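Local coordinates for hypothetical protein AF2331 (PDB 2FDO) that is of unknown function but forms an unusual interdigitated dimer with a new type of alpha + beta fold, at residues T34-K39 with E49-E54; V26-S31 with F55-D60. All blocks are in the same frame, centred on the assembly; numbering follows the deposited sequence.

Contact 1 (T34-K39 with E49-E54); sequences TDFCKK and EYCFAE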
ATOM      1  N   THR A  34       8.102   4.764   5.807  1.00 53.79           N
ATOM      2  CA  THR A  34       8.709   5.608   6.820  1.00 54.53           C
ATOM      3  C   THR A  34       8.775   4.945   8.194  1.00 55.31           C
ATOM      4  O   THR A  34       9.391   5.476   9.094  1.00 55.80           O
ATOM      5  CB  THR A  34       7.964   6.973   6.940  1.00 54.71           C
ATOM      6  OG1 THR A  34       6.568   6.739   7.189  1.00 54.29           O
ATOM      7  CG2 THR A  34       8.121   7.767   5.668  1.00 53.19           C
ATOM      8  N   ASP A  35       8.102   3.804   8.364  1.00 56.69           N
ATOM      9  CA  ASP A  35       8.141   3.051   9.610  1.00 56.94           C
ATOM     10  C   ASP A  35       7.525   1.726   9.362  1.00 56.33           C
ATOM     11  O   ASP A  35       6.689   1.594   8.488  1.00 57.47           O
ATOM     12  CB  ASP A  35       7.342   3.719  10.703  1.00 57.23           C
ATOM     13  CG  ASP A  35       7.856   3.347  12.111  1.00 64.37           C
ATOM     14  OD1 ASP A  35       8.603   2.312  12.297  1.00 66.20           O
ATOM     15  OD2 ASP A  35       7.562   4.152  13.045  1.00 72.03           O
ATOM     16  N   PHE A  36       7.948   0.734  10.124  1.00 56.31           N
ATOM     17  CA  PHE A  36       7.414  -0.605  10.044  1.00 55.65           C
ATOM     18  C   PHE A  36       7.687  -1.305  11.368  1.00 56.41           C
ATOM     19  O   PHE A  36       8.778  -1.217  11.880  1.00 55.97           O
ATOM     20  CB  PHE A  36       8.089  -1.362   8.928  1.00 55.35           C
ATOM     21  CG  PHE A  36       7.682  -2.805   8.858  1.00 56.51           C
ATOM     22  CD1 PHE A  36       6.671  -3.210   7.996  1.00 56.93           C
ATOM     23  CD2 PHE A  36       8.291  -3.751   9.682  1.00 55.99           C
ATOM     24  CE1 PHE A  36       6.273  -4.526   7.957  1.00 57.46           C
ATOM     25  CE2 PHE A  36       7.908  -5.056   9.660  1.00 55.14           C
ATOM     26  CZ  PHE A  36       6.890  -5.455   8.795  1.00 57.52           C
ATOM     27  N   CYS A  37       6.700  -2.014  11.907  1.00 57.10           N
ATOM     28  CA  CYS A  37       6.827  -2.698  13.188  1.00 57.72           C
ATOM     29  C   CYS A  37       5.647  -3.635  13.362  1.00 57.34           C
ATOM     30  O   CYS A  37       4.749  -3.648  12.534  1.00 57.26           O
ATOM     31  CB  CYS A  37       6.792  -1.698  14.338  1.00 57.23           C
ATOM     32  SG  CYS A  37       5.168  -0.917  14.427  1.00 62.69           S
ATOM     33  N   LYS A  38       5.650  -4.371  14.473  1.00 57.84           N
ATOM     34  CA  LYS A  38       4.592  -5.309  14.841  1.00 58.12           C
ATOM     35  C   LYS A  38       4.049  -4.902  16.180  1.00 57.65           C
ATOM     36  O   LYS A  38       4.770  -4.392  17.014  1.00 57.61           O
ATOM     37  CB  LYS A  38       5.123  -6.743  14.986  1.00 58.47           C
ATOM     38  CG  LYS A  38       5.676  -7.303  13.723  1.00 60.18           C
ATOM     39  CD  LYS A  38       5.318  -8.739  13.577  1.00 63.94           C
ATOM     40  CE  LYS A  38       6.408  -9.623  14.097  1.00 66.71           C
ATOM     41  NZ  LYS A  38       6.293 -10.941  13.394  1.00 69.26           N
ATOM     42  N   LYS A  39       2.756  -5.106  16.380  1.00 57.36           N
ATOM     43  CA  LYS A  39       2.140  -4.805  17.669  1.00 56.17           C
ATOM     44  C   LYS A  39       1.139  -5.884  17.935  1.00 54.83           C
ATOM     45  O   LYS A  39       0.620  -6.516  16.982  1.00 54.44           O
ATOM     46  CB  LYS A  39       1.377  -3.486  17.629  1.00 56.27           C
ATOM     47  CG  LYS A  39       2.184  -2.298  17.245  1.00 59.18           C
ATOM     48  CD  LYS A  39       1.292  -1.102  17.253  1.00 61.01           C
ATOM     49  CE  LYS A  39       1.824  -0.017  16.414  1.00 60.45           C
ATOM     50  NZ  LYS A  39       0.781   1.041  16.459  1.00 61.36           N
ATOM     51  N   GLU A  49      -1.107 -10.590  16.668  1.00 56.81           N
ATOM     52  CA  GLU A  49      -0.057  -9.711  16.197  1.00 56.88           C
ATOM     53  C   GLU A  49      -0.288  -9.208  14.740  1.00 55.62           C
ATOM     54  O   GLU A  49      -0.709  -9.971  13.865  1.00 54.72           O
ATOM     55  CB  GLU A  49       1.234 -10.469  16.318  1.00 57.26           C
ATOM     56  CG  GLU A  49       2.491  -9.661  16.279  1.00 62.39           C
ATOM     57  CD  GLU A  49       3.681 -10.602  16.273  1.00 69.12           C
ATOM     58  OE1 GLU A  49       3.489 -11.738  15.764  1.00 73.52           O
ATOM     59  OE2 GLU A  49       4.779 -10.235  16.760  1.00 72.58           O
ATOM     60  N   TYR A  50      -0.032  -7.914  14.524  1.00 54.64           N
ATOM     61  CA  TYR A  50      -0.186  -7.267  13.247  1.00 53.60           C
ATOM     62  C   TYR A  50       1.106  -6.561  12.870  1.00 53.85           C
ATOM     63  O   TYR A  50       1.868  -6.127  13.747  1.00 54.10           O
ATOM     64  CB  TYR A  50      -1.403  -6.324  13.248  1.00 53.38           C
ATOM     65  CG  TYR A  50      -2.704  -7.075  13.406  1.00 52.30           C
ATOM     66  CD1 TYR A  50      -3.230  -7.321  14.676  1.00 52.80           C
ATOM     67  CD2 TYR A  50      -3.396  -7.585  12.288  1.00 52.27           C
ATOM     68  CE1 TYR A  50      -4.411  -8.025  14.845  1.00 52.53           C
ATOM     69  CE2 TYR A  50      -4.575  -8.311  12.435  1.00 51.71           C
ATOM     70  CZ  TYR A  50      -5.075  -8.530  13.715  1.00 54.49           C
ATOM     71  OH  TYR A  50      -6.254  -9.226  13.912  1.00 56.85           O
ATOM     72  N   CYS A  51       1.377  -6.483  11.565  1.00 53.89           N
ATOM     73  CA  CYS A  51       2.453  -5.649  11.077  1.00 54.31           C
ATOM     74  C   CYS A  51       1.868  -4.339  10.648  1.00 53.44           C
ATOM     75  O   CYS A  51       0.758  -4.284  10.122  1.00 52.48           O
ATOM     76  CB  CYS A  51       3.141  -6.234   9.862  1.00 55.25           C
ATOM     77  SG  CYS A  51       3.529  -7.984   9.907  1.00 61.55           S
ATOM     78  N   PHE A  52       2.654  -3.290  10.844  1.00 52.41           N
ATOM     79  CA  PHE A  52       2.225  -1.956  10.556  1.00 51.54           C
ATOM     80  C   PHE A  52       3.246  -1.367   9.626  1.00 51.78           C
ATOM     81  O   PHE A  52       4.444  -1.344   9.914  1.00 51.51           O
ATOM     82  CB  PHE A  52       2.110  -1.186  11.873  1.00 50.32           C
ATOM     83  CG  PHE A  52       0.991  -1.702  12.770  1.00 49.94           C
ATOM     84  CD1 PHE A  52       1.162  -2.862  13.560  1.00 46.75           C
ATOM     85  CD2 PHE A  52      -0.256  -1.055  12.801  1.00 49.54           C
ATOM     86  CE1 PHE A  52       0.103  -3.347  14.381  1.00 44.18           C
ATOM     87  CE2 PHE A  52      -1.336  -1.563  13.622  1.00 47.63           C
ATOM     88  CZ  PHE A  52      -1.122  -2.712  14.419  1.00 45.73           C
ATOM     89  N   ALA A  53       2.782  -0.923   8.473  1.00 51.79           N
ATOM     90  CA  ALA A  53       3.701  -0.380   7.488  1.00 51.22           C
ATOM     91  C   ALA A  53       3.145   0.982   7.091  1.00 51.93           C
ATOM     92  O   ALA A  53       1.960   1.107   6.757  1.00 51.38           O
ATOM     93  CB  ALA A  53       3.797  -1.274   6.318  1.00 50.34           C
ATOM     94  N   GLU A  54       4.002   1.988   7.179  1.00 51.08           N
ATOM     95  CA  GLU A  54       3.604   3.343   6.983  1.00 51.91           C
ATOM     96  C   GLU A  54       4.343   3.862   5.763  1.00 51.04           C
ATOM     97  O   GLU A  54       5.557   3.646   5.641  1.00 51.63           O
ATOM     98  CB  GLU A  54       3.989   4.203   8.216  1.00 50.63           C
ATOM     99  CG  GLU A  54       3.656   5.690   8.007  1.00 53.15           C
ATOM    100  CD  GLU A  54       4.112   6.559   9.169  1.00 56.08           C
ATOM    101  OE1 GLU A  54       5.358   6.735   9.378  1.00 55.25           O
ATOM    102  OE2 GLU A  54       3.194   7.066   9.878  1.00 60.48           O
TER
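Lys39 lies across the Phe52 ring at about a right angle and roofs one of its faces. Its CE sits 4.0 Å from the Phe52 ring centroid, only 10° off the ring normal, a CH-pi contact. NZ reaches over the same face in a cation-pi contact. The chain is extended beyond CG, which carries CD and CE over the ring while CB and CG stay outside the CE1 rim. Nearer the backbone, Lys39 CB packs 3.5 Å from Phe52 CE1. The carbonyl of Cys37 fits at the ring edge, in its plane, and Cys37 SG rests 4.0 Å from Phe52 CB. Behind these side chains, which share one face, run the two antiparallel strands of a beta hairpin, 169° apart in direction. Cys37 with Phe52 and Lys39 with Tyr50 are hydrogen-bonded pairs, and the bond from Phe52 N to Cys37 O is 2.7 Å. The other face carries Phe36, Lys38, Cys51 and Ala53. There the Phe36 ring projects across to Cys51 and Ala53, whose small side chains make the hollow it fills. Ala53 CB meets the ring edge, 3.9 Å from Phe36 CD1, and Cys51 CB comes obliquely to Phe36 CZ. The Lys38 chain is bent beyond CG, and its CD and CE fold against the Glu49 carboxylate. The salt bridge there is long, 3.8 Å from Lys38 NZ to Glu49 OE1. With an alanine in place of Glu49, Lys38 would probably lose this distant charge partner and its bent chain would be freer to turn. At the far end Thr34 OG1 donates to Glu54 OE1, on the anti side and somewhat out of the carboxylate plane. The second subunit pairs its own strand with residues 50-54, continuing the sheet across the dimer interface.

Contact 2 (V26-S31 with F55-D60); sequences VVVVSS and FAFPAD
The rings of Phe55 and Phe57 both approach strand 26-30 obliquely. Phe55 brings CD2 to 3.6 Å from the carbonyl oxygen of Ser30. The CG of Phe57 stands between the backbone N and the carbonyl carbon (chi1 55°), which sets the ring beside Ser30 CB and within touch of Val28 CG1. The latter lies 4.3 Å from Phe57 CD1. Between the two phenylalanines sits the small Ser30. Its CB packs 3.9 Å from Phe57 CB. Its OG, anti to the backbone N (chi1 157°), donates a 2.7 Å hydrogen bond to Ala56 O. The hydroxyl approaches that carbonyl tilted 26° from its plane. Ser30 OG is also hydrogen-bonded to Asp32 N, so the buried hydroxyl links the end of one strand to the other and to the backbone of Asp32. The two segments pair through no backbone bridge here. Their axes stay 7.4 Å apart, so every contact between them uses at least one side chain. Both belong to the hairpin of strands 25-41 and 48-58, but on the N-terminal side of Asp32 strand 25-41 diverges from its partner. Val28 also touches Ile61, and Phe57 touches Phe62, in the loop that leads on to helix 66-71. Strands of the second subunit pair antiparallel with both segments.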
ATOM      1  N   VAL A  26      -5.999   7.307 -11.862  1.00 55.28           N
ATOM      2  CA  VAL A  26      -4.575   6.971 -11.981  1.00 53.45           C
ATOM      3  C   VAL A  26      -4.152   6.372 -10.664  1.00 53.02           C
ATOM      4  O   VAL A  26      -4.881   6.498  -9.692  1.00 53.27           O
ATOM      5  CB  VAL A  26      -3.717   8.190 -12.313  1.00 53.42           C
ATOM      6  CG1 VAL A  26      -3.910   8.562 -13.802  1.00 54.52           C
ATOM      7  CG2 VAL A  26      -4.051   9.343 -11.405  1.00 50.64           C
ATOM      8  N   VAL A  27      -3.013   5.682 -10.627  1.00 52.28           N
ATOM      9  CA  VAL A  27      -2.544   5.066  -9.404  1.00 51.76           C
ATOM     10  C   VAL A  27      -1.256   5.791  -8.919  1.00 52.31           C
ATOM     11  O   VAL A  27      -0.242   5.829  -9.625  1.00 53.29           O
ATOM     12  CB  VAL A  27      -2.269   3.554  -9.569  1.00 51.27           C
ATOM     13  CG1 VAL A  27      -2.140   2.924  -8.215  1.00 51.49           C
ATOM     14  CG2 VAL A  27      -3.353   2.882 -10.347  1.00 49.72           C
ATOM     15  N   VAL A  28      -1.323   6.400  -7.741  1.00 51.20           N
ATOM     16  CA  VAL A  28      -0.164   6.903  -7.062  1.00 50.00           C
ATOM     17  C   VAL A  28       0.412   5.736  -6.247  1.00 50.30           C
ATOM     18  O   VAL A  28      -0.318   5.059  -5.484  1.00 48.67           O
ATOM     19  CB  VAL A  28      -0.560   8.007  -6.120  1.00 51.33           C
ATOM     20  CG1 VAL A  28       0.611   8.387  -5.189  1.00 49.88           C
ATOM     21  CG2 VAL A  28      -1.121   9.214  -6.901  1.00 48.85           C
ATOM     22  N   VAL A  29       1.703   5.476  -6.471  1.00 49.83           N
ATOM     23  CA  VAL A  29       2.406   4.343  -5.891  1.00 49.90           C
ATOM     24  C   VAL A  29       3.506   4.919  -5.015  1.00 50.63           C
ATOM     25  O   VAL A  29       4.243   5.770  -5.458  1.00 51.20           O
ATOM     26  CB  VAL A  29       3.029   3.453  -6.956  1.00 49.49           C
ATOM     27  CG1 VAL A  29       3.838   2.317  -6.296  1.00 49.54           C
ATOM     28  CG2 VAL A  29       1.940   2.877  -7.879  1.00 47.96           C
ATOM     29  N   SER A  30       3.624   4.462  -3.777  1.00 50.55           N
ATOM     30  CA  SER A  30       4.727   4.897  -2.969  1.00 49.72           C
ATOM     31  C   SER A  30       5.437   3.660  -2.442  1.00 50.12           C
ATOM     32  O   SER A  30       4.826   2.762  -1.890  1.00 50.16           O
ATOM     33  CB  SER A  30       4.214   5.702  -1.802  1.00 49.48           C
ATOM     34  OG  SER A  30       5.172   5.692  -0.722  1.00 52.79           O
ATOM     35  N   SER A  31       6.743   3.619  -2.588  1.00 51.13           N
ATOM     36  CA  SER A  31       7.522   2.613  -1.898  1.00 51.93           C
ATOM     37  C   SER A  31       8.281   3.274  -0.738  1.00 51.44           C
ATOM     38  O   SER A  31       9.202   2.696  -0.217  1.00 52.53           O
ATOM     39  CB  SER A  31       8.456   1.938  -2.882  1.00 51.88           C
ATOM     40  OG  SER A  31       9.319   2.906  -3.485  1.00 55.16           O
ATOM     41  N   PHE A  55       3.632   4.589   4.916  1.00 49.30           N
ATOM     42  CA  PHE A  55       4.165   5.063   3.664  1.00 49.45           C
ATOM     43  C   PHE A  55       3.874   6.509   3.600  1.00 49.42           C
ATOM     44  O   PHE A  55       2.821   6.943   4.104  1.00 50.55           O
ATOM     45  CB  PHE A  55       3.493   4.398   2.415  1.00 48.86           C
ATOM     46  CG  PHE A  55       3.591   2.898   2.393  1.00 48.22           C
ATOM     47  CD1 PHE A  55       2.688   2.128   3.096  1.00 46.93           C
ATOM     48  CD2 PHE A  55       4.590   2.261   1.675  1.00 47.44           C
ATOM     49  CE1 PHE A  55       2.771   0.726   3.070  1.00 49.26           C
ATOM     50  CE2 PHE A  55       4.671   0.879   1.649  1.00 48.75           C
ATOM     51  CZ  PHE A  55       3.741   0.114   2.323  1.00 47.53           C
ATOM     52  N   ALA A  56       4.809   7.211   2.953  1.00 48.86           N
ATOM     53  CA  ALA A  56       4.800   8.640   2.711  1.00 48.63           C
ATOM     54  C   ALA A  56       4.575   8.900   1.243  1.00 49.41           C
ATOM     55  O   ALA A  56       5.032   8.143   0.371  1.00 49.42           O
ATOM     56  CB  ALA A  56       6.132   9.230   3.078  1.00 47.04           C
ATOM     57  N   PHE A  57       3.927  10.002   0.940  1.00 49.93           N
ATOM     58  CA  PHE A  57       3.888  10.417  -0.449  1.00 51.40           C
ATOM     59  C   PHE A  57       3.486  11.918  -0.581  1.00 51.93           C
ATOM     60  O   PHE A  57       2.707  12.457   0.231  1.00 51.31           O
ATOM     61  CB  PHE A  57       3.066   9.433  -1.318  1.00 51.83           C
ATOM     62  CG  PHE A  57       1.689   9.201  -0.813  1.00 50.88           C
ATOM     63  CD1 PHE A  57       0.649  10.033  -1.219  1.00 51.29           C
ATOM     64  CD2 PHE A  57       1.441   8.158   0.092  1.00 53.03           C
ATOM     65  CE1 PHE A  57      -0.639   9.855  -0.722  1.00 54.68           C
ATOM     66  CE2 PHE A  57       0.170   7.946   0.599  1.00 54.53           C
ATOM     67  CZ  PHE A  57      -0.882   8.812   0.200  1.00 53.44           C
ATOM     68  N   PRO A  58       4.092  12.612  -1.555  1.00 52.56           N
ATOM     69  CA  PRO A  58       3.926  14.071  -1.508  1.00 52.24           C
ATOM     70  C   PRO A  58       2.471  14.450  -1.721  1.00 52.65           C
ATOM     71  O   PRO A  58       1.760  13.785  -2.471  1.00 53.24           O
ATOM     72  CB  PRO A  58       4.825  14.575  -2.629  1.00 51.59           C
ATOM     73  CG  PRO A  58       5.082  13.439  -3.492  1.00 52.28           C
ATOM     74  CD  PRO A  58       4.947  12.172  -2.675  1.00 52.16           C
ATOM     75  N   ALA A  59       2.026  15.471  -1.011  1.00 52.53           N
ATOM     76  CA  ALA A  59       0.663  15.966  -1.129  1.00 53.15           C
ATOM     77  C   ALA A  59       0.457  16.838  -2.357  1.00 53.04           C
ATOM     78  O   ALA A  59      -0.663  17.016  -2.771  1.00 53.23           O
ATOM     79  CB  ALA A  59       0.264  16.757   0.131  1.00 52.65           C
ATOM     80  N   ASP A  60       1.544  17.393  -2.903  1.00 54.16           N
ATOM     81  CA  ASP A  60       1.535  18.424  -3.990  1.00 54.38           C
ATOM     82  C   ASP A  60       0.967  17.880  -5.318  1.00 55.25           C
ATOM     83  O   ASP A  60       0.762  18.652  -6.279  1.00 55.90           O
ATOM     84  CB  ASP A  60       2.954  18.921  -4.261  1.00 53.50           C
ATOM     85  CG  ASP A  60       3.844  17.812  -4.871  1.00 54.19           C
TER

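Overall arrangement
Both contacts join the same two strands, 25-41 and 48-58, and contact 1 is nested inside the loop closed by contact 2. Their centres lie about 18 Å apart. In contact 1 the strands are regularly paired, with axes 4.6 Å apart. In contact 2 they have diverged and cross at 127°. The contacts touch where Thr34 CG2 lies 3.6 Å from Ala56 CB; the strands part just before Asp32, which is still bonded through its backbone to Ala56. Contact 1 is partly open to solvent, whereas contact 2 is buried. The second subunit adds strands at both, consistent with the interdigitated dimer. Neither contact can be tied to a known active site or ligand.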